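Local structure of regulation of enolase protein 1 (Saccharomyces cerevisiae, 3O12) at residues F59-E62 against F67-D70; W149-V154 against R160-S165; G72-V77 against G101-I106; G115-D120 against S134-A139; A176-P179 against H183-V186. The protein functions in galactose metabolism through the GAL83 protein and may control the level of the enolase ENO1. One frame throughout, in Å; residues are numbered along the deposited sequence.

Overall arrangement
All five contacts follow one another along the chain, none enclosing or crossing another. Contact 1 is a short hairpin in the larger antiparallel sheet, closing a loop of four residues between its segments, on strands 59-61 and 68-78. Contact 3 comes next, spanning a longer excursion to join strand 68-78 to strand 102-105, and it touches contact 1 through the D70-R105 salt bridge. Contact 4 sets strand 110-119 across strand 134-140 and reaches contact 1 at W60 and R61. The hairpin of contact 2 belongs to the seven-stranded sheet and packs L150 and V152 on strand 102-105. Contact 5 closes the passage from strand 172-177 to strand 185-191, back into the first sheet.

Contact 1 of 5, residues F59-E62 against F67-D70; sequences FWRE and FTRD. With SO4 (sulfate ion), chain D; SO4 (sulfate ion), chain E.
A two-stranded antiparallel hairpin brings F59-E62 against F67-D70, with W60 and R69 as its hydrogen-bonded pair. W60 N donates to R69 O at 3.0 Å, and R69 N returns a nearly straight bond to W60 O (2.8 Å, 170°). Nearer the turn, E62 N reaches F67 O from above the carbonyl plane. Water 1 bridges the ends there, donating to E62 OE1 at 2.6 Å and lying 2.9 Å from T68 OG1. On the W60 side of the sheet, the indole presents CD1 to F67 CE1 (3.9 Å), the rings oblique with planes 62° apart, while W60 NE1 is engaged by T63 O. On the other side, R61 and T68 run side by side, CG to CG2, and D70 OD1 sits at the edge of the F59 ring, in its plane, 3.5 Å from CE1. R69, bent at chi2 (-89°), brings NH2 over one face of the F67 ring, toward the rim, and binds a sulfate, NH2 to O4 at 2.7 Å. A second sulfate receives a weak bond from D70 N. The hairpin thus offers donors to two ions probably from the crystallisation liquor, while a salt bridge to R105 probably offsets the D70 charge.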
# COMPACT_ATOMS: atom_id res chain seq x y z
N PHE A 59 -4.42 4.81 8.16
CA PHE A 59 -5.57 4.02 7.70
C PHE A 59 -5.79 2.92 8.72
O PHE A 59 -4.91 2.08 8.93
CB PHE A 59 -5.28 3.36 6.35
CG PHE A 59 -5.36 4.30 5.17
CD1 PHE A 59 -6.56 4.89 4.80
CD2 PHE A 59 -4.23 4.53 4.39
CE1 PHE A 59 -6.63 5.74 3.69
CE2 PHE A 59 -4.29 5.37 3.28
CZ PHE A 59 -5.48 5.97 2.94
N TRP A 60 -6.96 2.91 9.35
CA TRP A 60 -7.29 1.89 10.34
C TRP A 60 -8.79 1.92 10.57
O TRP A 60 -9.39 2.99 10.56
CB TRP A 60 -6.59 2.16 11.68
CG TRP A 60 -6.77 1.03 12.65
CD1 TRP A 60 -7.65 0.97 13.71
CD2 TRP A 60 -6.07 -0.21 12.64
NE1 TRP A 60 -7.52 -0.25 14.36
CE2 TRP A 60 -6.55 -0.98 13.71
CE3 TRP A 60 -5.07 -0.75 11.82
CZ2 TRP A 60 -6.08 -2.27 13.99
CZ3 TRP A 60 -4.59 -2.03 12.09
CH2 TRP A 60 -5.10 -2.77 13.17
N ARG A 61 -9.40 0.76 10.78
CA ARG A 61 -10.82 0.72 11.13
C ARG A 61 -11.10 -0.14 12.36
O ARG A 61 -11.10 -1.37 12.29
CB ARG A 61 -11.69 0.23 9.96
CG ARG A 61 -12.21 1.33 9.07
CD ARG A 61 -13.23 0.81 8.06
NE ARG A 61 -14.58 0.64 8.61
CZ ARG A 61 -15.46 1.62 8.74
NH1 ARG A 61 -16.67 1.37 9.23
NH2 ARG A 61 -15.14 2.87 8.40
N GLU A 62 -11.29 0.55 13.49
CA GLU A 62 -11.94 0.02 14.69
C GLU A 62 -11.16 -0.96 15.56
O GLU A 62 -11.03 -0.75 16.77
CB GLU A 62 -13.31 -0.58 14.36
CG GLU A 62 -14.08 -1.09 15.57
CD GLU A 62 -14.28 -0.02 16.64
OE1 GLU A 62 -14.25 1.19 16.31
OE2 GLU A 62 -14.46 -0.39 17.82
N PHE A 67 -10.67 3.40 17.22
CA PHE A 67 -10.80 4.57 16.38
C PHE A 67 -10.76 4.17 14.92
O PHE A 67 -10.37 3.05 14.58
CB PHE A 67 -9.75 5.63 16.70
CG PHE A 67 -8.32 5.14 16.62
CD1 PHE A 67 -7.77 4.73 15.42
CD2 PHE A 67 -7.52 5.12 17.76
CE1 PHE A 67 -6.46 4.28 15.36
CE2 PHE A 67 -6.21 4.69 17.70
CZ PHE A 67 -5.68 4.26 16.50
N THR A 68 -11.18 5.09 14.07
CA THR A 68 -11.09 4.88 12.64
C THR A 68 -10.32 6.04 12.05
O THR A 68 -10.48 7.19 12.46
CB THR A 68 -12.50 4.78 12.01
OG1 THR A 68 -13.15 3.61 12.54
CG2 THR A 68 -12.41 4.66 10.50
N ARG A 69 -9.45 5.73 11.08
CA ARG A 69 -8.66 6.73 10.38
C ARG A 69 -8.71 6.44 8.89
O ARG A 69 -8.51 5.29 8.48
CB ARG A 69 -7.20 6.70 10.83
CG ARG A 69 -7.00 6.74 12.34
CD ARG A 69 -6.91 8.17 12.82
NE ARG A 69 -6.62 8.25 14.25
CZ ARG A 69 -7.53 8.51 15.18
NH1 ARG A 69 -8.79 8.72 14.83
NH2 ARG A 69 -7.18 8.58 16.46
N ASP A 70 -8.98 7.47 8.10
CA ASP A 70 -9.00 7.34 6.64
C ASP A 70 -8.26 8.51 6.02
O ASP A 70 -8.66 9.02 4.96
CB ASP A 70 -10.45 7.29 6.14
CG ASP A 70 -10.58 6.63 4.76
OD1 ASP A 70 -9.99 5.55 4.54
OD2 ASP A 70 -11.31 7.18 3.91
S SO4 D . -10.02 10.42 9.19
O1 SO4 D . -10.86 9.23 9.39
O2 SO4 D . -9.59 10.48 7.80
O3 SO4 D . -10.81 11.61 9.49
O4 SO4 D . -8.87 10.36 10.08
S SO4 E . -10.74 9.37 17.89
O1 SO4 E . -11.38 8.45 18.83
O2 SO4 E . -11.19 9.08 16.53
O3 SO4 E . -11.09 10.75 18.22
O4 SO4 E . -9.29 9.21 17.98
O HOH W 1 -13.89 3.58 15.33

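Contact 2 of 5, residues W149-V154 against R160-S165; sequences WLRVTV and RIQVSS
Six backbone hydrogen bonds knit W149-V154 to R160-S165, two at each of the pairs W149-S164, R151-Q162 and T153-R160. Their lengths fall within a narrow range, from R160 N to T153 O at 2.8 Å up to W149 N to S164 O at 2.9 Å, the latter almost straight (172°). Weaker CA-H...O contacts fill the intervals, as from V152 CA to R160 O. Apolar contacts occupy the face of L150, V152, I161 and V163: L150 CD2 meets V163 CG2 at 4.1 Å and I161 CG2 at 4.4 Å. Polar and aromatic groups take the opposite face. T153 CG2, placed anti to the backbone N, lies over one face of the R160 guanidinium, 3.7 Å from NH2. Water 2 donates to R160 O and lies 3.0 Å from T153 OG1, which also bonds T84. The W149 ring meets S164 O and S165 O at its edge, with CZ3 3.5 Å from S165 O, while NE1 is held by E204. R151 bonds Q86 and makes a cation-pi contact with W170. The apolar face packs through L150 and V152 on I102 and V104 of the other sheet, consistent with a hairpin in a beta sandwich of two antiparallel sheets.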
# COMPACT_ATOMS: atom_id res chain seq x y z
N TRP A 149 9.83 -4.28 -3.83
CA TRP A 149 8.70 -4.30 -4.74
C TRP A 149 7.54 -5.05 -4.09
O TRP A 149 7.73 -5.97 -3.29
CB TRP A 149 9.04 -5.03 -6.05
CG TRP A 149 9.99 -4.30 -6.97
CD1 TRP A 149 9.65 -3.58 -8.08
CD2 TRP A 149 11.42 -4.27 -6.89
NE1 TRP A 149 10.79 -3.09 -8.68
CE2 TRP A 149 11.88 -3.49 -7.97
CE3 TRP A 149 12.34 -4.81 -5.99
CZ2 TRP A 149 13.25 -3.25 -8.18
CZ3 TRP A 149 13.70 -4.56 -6.20
CH2 TRP A 149 14.14 -3.79 -7.29
N LEU A 150 6.33 -4.64 -4.46
CA LEU A 150 5.11 -5.37 -4.10
C LEU A 150 4.35 -5.75 -5.34
O LEU A 150 4.33 -5.01 -6.32
CB LEU A 150 4.19 -4.51 -3.23
CG LEU A 150 4.74 -4.22 -1.84
CD1 LEU A 150 4.01 -3.05 -1.20
CD2 LEU A 150 4.67 -5.48 -0.95
N ARG A 151 3.70 -6.90 -5.29
CA ARG A 151 2.82 -7.35 -6.35
C ARG A 151 1.54 -7.82 -5.70
O ARG A 151 1.56 -8.64 -4.77
CB ARG A 151 3.46 -8.49 -7.16
CG ARG A 151 2.55 -9.07 -8.23
CD ARG A 151 3.21 -10.24 -8.93
NE ARG A 151 4.31 -9.80 -9.77
CZ ARG A 151 5.16 -10.62 -10.39
NH1 ARG A 151 5.04 -11.93 -10.25
NH2 ARG A 151 6.12 -10.12 -11.16
N VAL A 152 0.42 -7.31 -6.17
CA VAL A 152 -0.88 -7.67 -5.62
C VAL A 152 -1.81 -8.12 -6.73
O VAL A 152 -1.90 -7.46 -7.78
CB VAL A 152 -1.51 -6.50 -4.87
CG1 VAL A 152 -2.88 -6.90 -4.33
CG2 VAL A 152 -0.59 -6.06 -3.74
N THR A 153 -2.50 -9.23 -6.52
CA THR A 153 -3.47 -9.76 -7.47
C THR A 153 -4.81 -9.91 -6.78
O THR A 153 -4.89 -10.48 -5.69
CB THR A 153 -3.02 -11.12 -8.01
OG1 THR A 153 -1.75 -10.96 -8.66
CG2 THR A 153 -4.02 -11.67 -9.00
N VAL A 154 -5.86 -9.40 -7.40
CA VAL A 154 -7.22 -9.63 -6.93
C VAL A 154 -8.02 -10.23 -8.07
O VAL A 154 -8.08 -9.67 -9.16
CB VAL A 154 -7.92 -8.33 -6.47
CG1 VAL A 154 -9.38 -8.62 -6.15
CG2 VAL A 154 -7.21 -7.75 -5.26
N ARG A 160 -4.08 -11.73 -3.28
CA ARG A 160 -2.76 -12.29 -3.00
C ARG A 160 -1.73 -11.18 -3.02
O ARG A 160 -1.68 -10.39 -3.97
CB ARG A 160 -2.37 -13.32 -4.06
CG ARG A 160 -3.10 -14.63 -3.97
CD ARG A 160 -2.65 -15.58 -5.07
NE ARG A 160 -3.57 -15.57 -6.20
CZ ARG A 160 -3.23 -15.28 -7.45
NH1 ARG A 160 -1.98 -14.96 -7.75
NH2 ARG A 160 -4.15 -15.30 -8.41
N ILE A 161 -0.91 -11.09 -1.99
CA ILE A 161 0.19 -10.12 -1.92
C ILE A 161 1.51 -10.85 -1.94
O ILE A 161 1.70 -11.81 -1.19
CB ILE A 161 0.18 -9.38 -0.58
CG1 ILE A 161 -1.17 -8.74 -0.31
CG2 ILE A 161 1.30 -8.33 -0.55
CD1 ILE A 161 -1.25 -8.11 1.06
N GLN A 162 2.43 -10.39 -2.79
CA GLN A 162 3.79 -10.90 -2.83
C GLN A 162 4.76 -9.74 -2.68
O GLN A 162 4.44 -8.59 -3.02
CB GLN A 162 4.06 -11.62 -4.15
CG GLN A 162 3.20 -12.84 -4.38
CD GLN A 162 3.28 -13.33 -5.82
OE1 GLN A 162 4.20 -14.05 -6.20
NE2 GLN A 162 2.31 -12.93 -6.62
N VAL A 163 5.95 -10.03 -2.17
CA VAL A 163 6.98 -9.01 -1.98
C VAL A 163 8.26 -9.49 -2.66
O VAL A 163 8.45 -10.69 -2.84
CB VAL A 163 7.22 -8.74 -0.48
CG1 VAL A 163 7.79 -9.98 0.22
CG2 VAL A 163 8.14 -7.56 -0.27
N SER A 164 9.12 -8.56 -3.06
CA SER A 164 10.40 -8.95 -3.64
C SER A 164 11.50 -7.96 -3.31
O SER A 164 11.28 -6.76 -3.26
CB SER A 164 10.26 -9.09 -5.15
OG SER A 164 11.50 -9.51 -5.73
N SER A 165 12.71 -8.48 -3.07
CA SER A 165 13.86 -7.63 -2.84
C SER A 165 14.71 -7.47 -4.10
O SER A 165 15.64 -6.67 -4.13
CB SER A 165 14.73 -8.21 -1.72
OG SER A 165 15.28 -9.45 -2.13
O HOH W 2 0.17 -11.21 -6.43

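Contact 3 of 5, residues G72-V77 against G101-I106; sequences GHFLGV and GIMVRI
The ring of F74 receives M103, a selenomethionine, over one face, and this pairing is the tight part of the contact between G72-V77 and G101-I106. M103 SE stands 3.8 Å from the centroid of the F74 ring, only 17° off its normal, a Met-aromatic contact made with selenium in place of sulfur. M103 CG adds a CH-pi contact over the same face, and CB lies 3.6 Å from F74 CE1. The M103 chain runs extended to SE and bends at chi3 (-81°), while F74 carries its ring anti to the backbone N (chi1 170°), over the intervening strand 185-191. Backbone joins in as well, M103 O lying 3.4 Å from F74 CE1. G76 CA packs on the opposite face, so the ring is held between G76 of its own strand and M103. R105 makes the looser side: its CB and CD each come to 3.9 Å from F74 CE2, obliquely, and its extended chain carries the guanidinium onward. F59 also packs on all three side chains. With no hydrogen bond between the segments, cohesion here is apolar, with a Met-aromatic contact that methionine sulfur would probably make likewise; the buried charge of R105 is probably balanced by D70.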
# COMPACT_ATOMS: atom_id res chain seq x y z
N GLY A 72 -4.78 8.63 5.40
CA GLY A 72 -3.53 8.29 4.75
C GLY A 72 -3.46 8.73 3.30
O GLY A 72 -4.49 8.98 2.66
N HIS A 73 -2.25 8.81 2.76
CA HIS A 73 -2.08 9.21 1.37
C HIS A 73 -2.21 8.01 0.46
O HIS A 73 -1.58 6.98 0.68
CB HIS A 73 -0.71 9.86 1.15
CG HIS A 73 -0.40 10.98 2.11
ND1 HIS A 73 -1.15 12.13 2.17
CD2 HIS A 73 0.57 11.11 3.03
CE1 HIS A 73 -0.64 12.94 3.09
NE2 HIS A 73 0.40 12.34 3.63
N PHE A 74 -3.02 8.13 -0.59
CA PHE A 74 -3.26 7.00 -1.50
C PHE A 74 -3.43 7.53 -2.91
O PHE A 74 -4.30 8.38 -3.16
CB PHE A 74 -4.51 6.22 -1.04
CG PHE A 74 -5.00 5.18 -2.01
CD1 PHE A 74 -4.16 4.18 -2.48
CD2 PHE A 74 -6.33 5.16 -2.41
CE1 PHE A 74 -4.61 3.22 -3.37
CE2 PHE A 74 -6.80 4.19 -3.29
CZ PHE A 74 -5.94 3.22 -3.77
N LEU A 75 -2.60 7.05 -3.83
CA LEU A 75 -2.78 7.39 -5.24
C LEU A 75 -3.37 6.17 -5.92
O LEU A 75 -2.68 5.18 -6.17
CB LEU A 75 -1.44 7.78 -5.90
CG LEU A 75 -1.47 8.09 -7.40
CD1 LEU A 75 -2.44 9.24 -7.71
CD2 LEU A 75 -0.06 8.41 -7.91
N GLY A 76 -4.67 6.23 -6.20
CA GLY A 76 -5.38 5.06 -6.69
C GLY A 76 -5.65 5.06 -8.19
O GLY A 76 -6.24 6.00 -8.73
N VAL A 77 -5.25 3.98 -8.84
CA VAL A 77 -5.50 3.76 -10.25
C VAL A 77 -6.69 2.81 -10.36
O VAL A 77 -6.72 1.76 -9.70
CB VAL A 77 -4.27 3.13 -10.94
CG1 VAL A 77 -4.51 2.98 -12.44
CG2 VAL A 77 -3.02 3.98 -10.67
N GLY A 101 3.82 1.67 0.98
CA GLY A 101 3.61 0.46 0.21
C GLY A 101 2.51 0.64 -0.80
O GLY A 101 2.51 1.61 -1.58
N ILE A 102 1.58 -0.30 -0.81
CA ILE A 102 0.50 -0.30 -1.78
C ILE A 102 -0.83 -0.45 -1.06
O ILE A 102 -0.91 -1.04 0.02
CB ILE A 102 0.70 -1.45 -2.80
CG1 ILE A 102 -0.04 -1.17 -4.12
CG2 ILE A 102 0.32 -2.81 -2.19
CD1 ILE A 102 0.33 -2.14 -5.25
N MSE A 103 -1.89 0.08 -1.65
CA MSE A 103 -3.26 -0.12 -1.17
C MSE A 103 -4.15 -0.59 -2.31
O MSE A 103 -3.99 -0.17 -3.47
CB MSE A 103 -3.80 1.17 -0.53
CG MSE A 103 -5.33 1.26 -0.42
SE MSE A 103 -5.89 2.80 0.66
CE MSE A 103 -5.63 2.00 2.41
N VAL A 104 -5.08 -1.48 -1.99
CA VAL A 104 -6.22 -1.81 -2.84
C VAL A 104 -7.45 -1.33 -2.09
O VAL A 104 -7.61 -1.64 -0.91
CB VAL A 104 -6.34 -3.31 -3.09
CG1 VAL A 104 -7.56 -3.64 -3.92
CG2 VAL A 104 -5.07 -3.88 -3.72
N ARG A 105 -8.31 -0.56 -2.74
CA ARG A 105 -9.45 0.04 -2.06
C ARG A 105 -10.72 -0.10 -2.89
O ARG A 105 -10.71 0.15 -4.11
CB ARG A 105 -9.16 1.52 -1.80
CG ARG A 105 -10.26 2.30 -1.09
CD ARG A 105 -9.73 3.71 -0.79
NE ARG A 105 -10.73 4.62 -0.22
CZ ARG A 105 -10.77 4.98 1.06
NH1 ARG A 105 -9.89 4.49 1.93
NH2 ARG A 105 -11.69 5.84 1.47
N ILE A 106 -11.80 -0.47 -2.22
CA ILE A 106 -13.15 -0.39 -2.79
C ILE A 106 -13.81 0.88 -2.25
O ILE A 106 -14.31 1.71 -3.01
CB ILE A 106 -13.98 -1.62 -2.43
CG1 ILE A 106 -13.37 -2.89 -3.04
CG2 ILE A 106 -15.44 -1.44 -2.89
CD1 ILE A 106 -14.04 -4.18 -2.56

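Contact 4 of 5, residues G115-D120 against S134-A139; sequences GIEISD and SDWSTA. With EDO (1,2-ethanediol), chain G.
W136 lays its indole beside the carboxylate of E117, with NE1 3.4 Å from E117 OE1. The N-H points poorly at this oxygen (127°), and the bond is weak; the stronger partner of NE1 is S126 OG, which is also weakly bonded to OE1. Carboxylate and indole planes are 56° apart, and E117 OE1 approaches the ring obliquely, 3.5 Å from W136 CZ2. E117 reaches this position by a fully extended chain, CG anti to the backbone N. Its other oxygen, OE2, accepts a hydrogen bond from O1 of a 1,2-ethanediol at 2.6 Å. The diol places C1 over one face of the W136 ring, 3.7 Å from NE1, and bonds D58 as well. Though probably from the crystallisation liquor, it bridges the E117 carboxylate and the face of W136. The two strands cross nearly at right angles, 82°, with axes 9.0 Å apart, so only side chains span the interval. Strand 122-131 lies between them in the sheet, pairing with both 110-119 and 134-140; its M124 touches S119 and T138, V128 packs on W136, and W60 of the hairpin at 59-70 packs on CB of W136.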
# COMPACT_ATOMS: atom_id res chain seq x y z
N GLY A 115 3.04 -3.26 3.07
CA GLY A 115 4.34 -2.67 2.81
C GLY A 115 5.19 -2.69 4.05
O GLY A 115 5.06 -3.59 4.88
N ILE A 116 6.07 -1.71 4.18
CA ILE A 116 6.95 -1.61 5.34
C ILE A 116 6.35 -0.65 6.35
O ILE A 116 5.74 0.36 5.99
CB ILE A 116 8.35 -1.16 4.93
CG1 ILE A 116 9.07 -2.29 4.20
CG2 ILE A 116 9.16 -0.71 6.15
CD1 ILE A 116 9.35 -3.50 5.07
N GLU A 117 6.49 -0.99 7.62
CA GLU A 117 6.00 -0.15 8.70
C GLU A 117 6.99 -0.27 9.84
O GLU A 117 7.56 -1.34 10.06
CB GLU A 117 4.64 -0.65 9.17
CG GLU A 117 4.06 0.14 10.33
CD GLU A 117 2.82 -0.50 10.90
OE1 GLU A 117 2.70 -1.74 10.80
OE2 GLU A 117 1.98 0.23 11.47
N ILE A 118 7.22 0.83 10.54
CA ILE A 118 8.05 0.76 11.75
C ILE A 118 7.17 0.50 12.97
O ILE A 118 6.41 1.36 13.39
CB ILE A 118 8.86 2.04 11.95
CG1 ILE A 118 9.63 2.41 10.68
CG2 ILE A 118 9.82 1.88 13.12
CD1 ILE A 118 10.39 1.26 10.06
N SER A 119 7.26 -0.71 13.51
CA SER A 119 6.49 -1.08 14.70
C SER A 119 7.29 -2.05 15.55
O SER A 119 8.13 -2.80 15.03
CB SER A 119 5.14 -1.68 14.31
OG SER A 119 5.29 -2.95 13.70
N ASP A 120 7.01 -2.06 16.85
CA ASP A 120 7.82 -2.81 17.79
C ASP A 120 9.28 -2.36 17.67
O ASP A 120 9.59 -1.20 17.90
CB ASP A 120 7.69 -4.32 17.56
CG ASP A 120 7.30 -5.07 18.82
OD1 ASP A 120 6.53 -6.05 18.73
OD2 ASP A 120 7.76 -4.68 19.92
N SER A 134 -10.41 -3.84 10.62
CA SER A 134 -9.02 -4.14 10.23
C SER A 134 -8.41 -5.42 10.85
O SER A 134 -8.57 -5.68 12.05
CB SER A 134 -8.11 -2.95 10.57
OG SER A 134 -8.49 -1.78 9.86
N ASP A 135 -7.70 -6.18 10.02
CA ASP A 135 -6.97 -7.39 10.41
C ASP A 135 -5.52 -7.23 9.99
O ASP A 135 -5.17 -7.28 8.79
CB ASP A 135 -7.61 -8.62 9.74
CG ASP A 135 -6.84 -9.92 9.98
OD1 ASP A 135 -5.68 -9.90 10.50
OD2 ASP A 135 -7.40 -10.99 9.64
N TRP A 136 -4.66 -7.04 10.98
CA TRP A 136 -3.27 -6.64 10.80
C TRP A 136 -2.34 -7.81 11.07
O TRP A 136 -2.44 -8.46 12.11
CB TRP A 136 -3.01 -5.51 11.80
CG TRP A 136 -1.64 -4.93 11.88
CD1 TRP A 136 -0.70 -4.85 10.88
CD2 TRP A 136 -1.08 -4.26 13.01
NE1 TRP A 136 0.43 -4.20 11.35
CE2 TRP A 136 0.21 -3.83 12.65
CE3 TRP A 136 -1.56 -3.99 14.30
CZ2 TRP A 136 1.04 -3.15 13.54
CZ3 TRP A 136 -0.73 -3.31 15.18
CH2 TRP A 136 0.55 -2.90 14.79
N SER A 137 -1.43 -8.08 10.14
CA SER A 137 -0.39 -9.08 10.34
C SER A 137 0.96 -8.44 10.08
O SER A 137 1.08 -7.58 9.21
CB SER A 137 -0.59 -10.27 9.40
OG SER A 137 0.31 -11.32 9.74
N THR A 138 1.97 -8.86 10.83
CA THR A 138 3.27 -8.24 10.71
C THR A 138 4.36 -9.19 11.09
O THR A 138 4.15 -10.13 11.87
CB THR A 138 3.33 -6.97 11.59
OG1 THR A 138 4.50 -6.22 11.25
CG2 THR A 138 3.33 -7.34 13.08
N ALA A 139 5.54 -8.94 10.53
CA ALA A 139 6.73 -9.70 10.86
C ALA A 139 7.95 -8.88 10.50
O ALA A 139 7.90 -8.01 9.64
CB ALA A 139 6.73 -11.01 10.09
C1 EDO G . -0.95 -0.84 10.78
O1 EDO G . 0.09 -0.53 9.86
C2 EDO G . -1.94 0.32 10.84
O2 EDO G . -1.25 1.57 10.98

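Contact 5 of 5, residues A176-P179 against H183-V186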
# COMPACT_ATOMS: atom_id res chain seq x y z
N ALA A 176 -5.98 -14.06 0.94
CA ALA A 176 -7.19 -13.84 1.72
C ALA A 176 -8.41 -13.56 0.87
O ALA A 176 -8.28 -13.12 -0.26
CB ALA A 176 -6.97 -12.66 2.65
N PRO A 177 -9.61 -13.76 1.43
CA PRO A 177 -10.82 -13.33 0.73
C PRO A 177 -10.86 -11.82 0.64
O PRO A 177 -10.41 -11.13 1.56
CB PRO A 177 -11.96 -13.82 1.64
CG PRO A 177 -11.35 -14.82 2.55
CD PRO A 177 -9.91 -14.40 2.72
N PHE A 178 -11.41 -11.31 -0.45
CA PHE A 178 -11.58 -9.88 -0.60
C PHE A 178 -12.85 -9.72 -1.43
O PHE A 178 -13.10 -10.52 -2.32
CB PHE A 178 -10.36 -9.26 -1.29
CG PHE A 178 -10.26 -7.76 -1.14
CD1 PHE A 178 -10.01 -7.20 0.10
CD2 PHE A 178 -10.44 -6.93 -2.23
CE1 PHE A 178 -9.92 -5.82 0.25
CE2 PHE A 178 -10.35 -5.55 -2.09
CZ PHE A 178 -10.10 -5.00 -0.85
N PRO A 179 -13.67 -8.70 -1.14
CA PRO A 179 -14.94 -8.63 -1.86
C PRO A 179 -14.78 -8.52 -3.37
O PRO A 179 -13.88 -7.82 -3.85
CB PRO A 179 -15.59 -7.36 -1.33
CG PRO A 179 -15.02 -7.19 0.03
CD PRO A 179 -13.57 -7.65 -0.10
N HIS A 183 -14.99 -2.76 -10.00
CA HIS A 183 -13.78 -1.95 -10.06
C HIS A 183 -13.07 -1.92 -8.72
O HIS A 183 -13.71 -1.98 -7.67
CB HIS A 183 -14.13 -0.50 -10.42
CG HIS A 183 -14.82 -0.37 -11.74
ND1 HIS A 183 -14.16 -0.50 -12.94
CD2 HIS A 183 -16.12 -0.15 -12.04
CE1 HIS A 183 -15.01 -0.35 -13.93
NE2 HIS A 183 -16.21 -0.14 -13.42
N TYR A 184 -11.75 -1.78 -8.79
CA TYR A 184 -10.95 -1.50 -7.60
C TYR A 184 -10.11 -0.27 -7.85
O TYR A 184 -9.95 0.18 -9.00
CB TYR A 184 -10.02 -2.68 -7.27
CG TYR A 184 -10.74 -3.98 -6.99
CD1 TYR A 184 -11.17 -4.29 -5.71
CD2 TYR A 184 -10.98 -4.90 -8.01
CE1 TYR A 184 -11.83 -5.50 -5.44
CE2 TYR A 184 -11.63 -6.11 -7.76
CZ TYR A 184 -12.05 -6.39 -6.48
OH TYR A 184 -12.69 -7.59 -6.21
N LEU A 185 -9.57 0.30 -6.78
CA LEU A 185 -8.51 1.29 -6.88
C LEU A 185 -7.26 0.67 -6.31
O LEU A 185 -7.30 0.05 -5.26
CB LEU A 185 -8.88 2.55 -6.09
CG LEU A 185 -10.11 3.29 -6.63
CD1 LEU A 185 -10.66 4.26 -5.62
CD2 LEU A 185 -9.73 4.00 -7.92
N VAL A 186 -6.14 0.81 -7.00
CA VAL A 186 -4.89 0.25 -6.50
C VAL A 186 -3.74 1.21 -6.78
O VAL A 186 -3.72 1.89 -7.81
CB VAL A 186 -4.62 -1.17 -7.11
CG1 VAL A 186 -4.51 -1.13 -8.63
CG2 VAL A 186 -3.37 -1.81 -6.48
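Y184 OH donates a hydrogen bond to P179 O at 2.7 Å, the only one between A176-P179 and H183-V186. The donor lies in the carbonyl plane on a lone pair of the proline oxygen (C=O...O angle 136°), and that oxygen in turn sits at the edge of the tyrosine ring, in its plane, 3.5 Å from CE1. Beside this bond the rings of F178 and Y184 meet rim to rim: F178 CE2 is 3.7 Å from Y184 CE1, the centroids are 6.0 Å apart and the planes 32° from parallel, neither ring covering the other. The two side chains run past each other in opposite directions, F178 with CG anti to the backbone N (chi1 -163°). P179 CD rests on one face of the F178 ring, 3.4 Å above its plane, which probably restricts the ring's rotation. Farther out, I106 touches F178, P179 and Y184, and V104 packs on both aromatic residues. The backbone N of Y184 is held by T79 OG1, and V154 touches its hydroxyl end. This buried join lies where the chain leaves strand 172-177, at the margin of the seven-stranded sheet, and enters strand 185-191 of the other sheet, a strand paired with 68-78 and with 102-105.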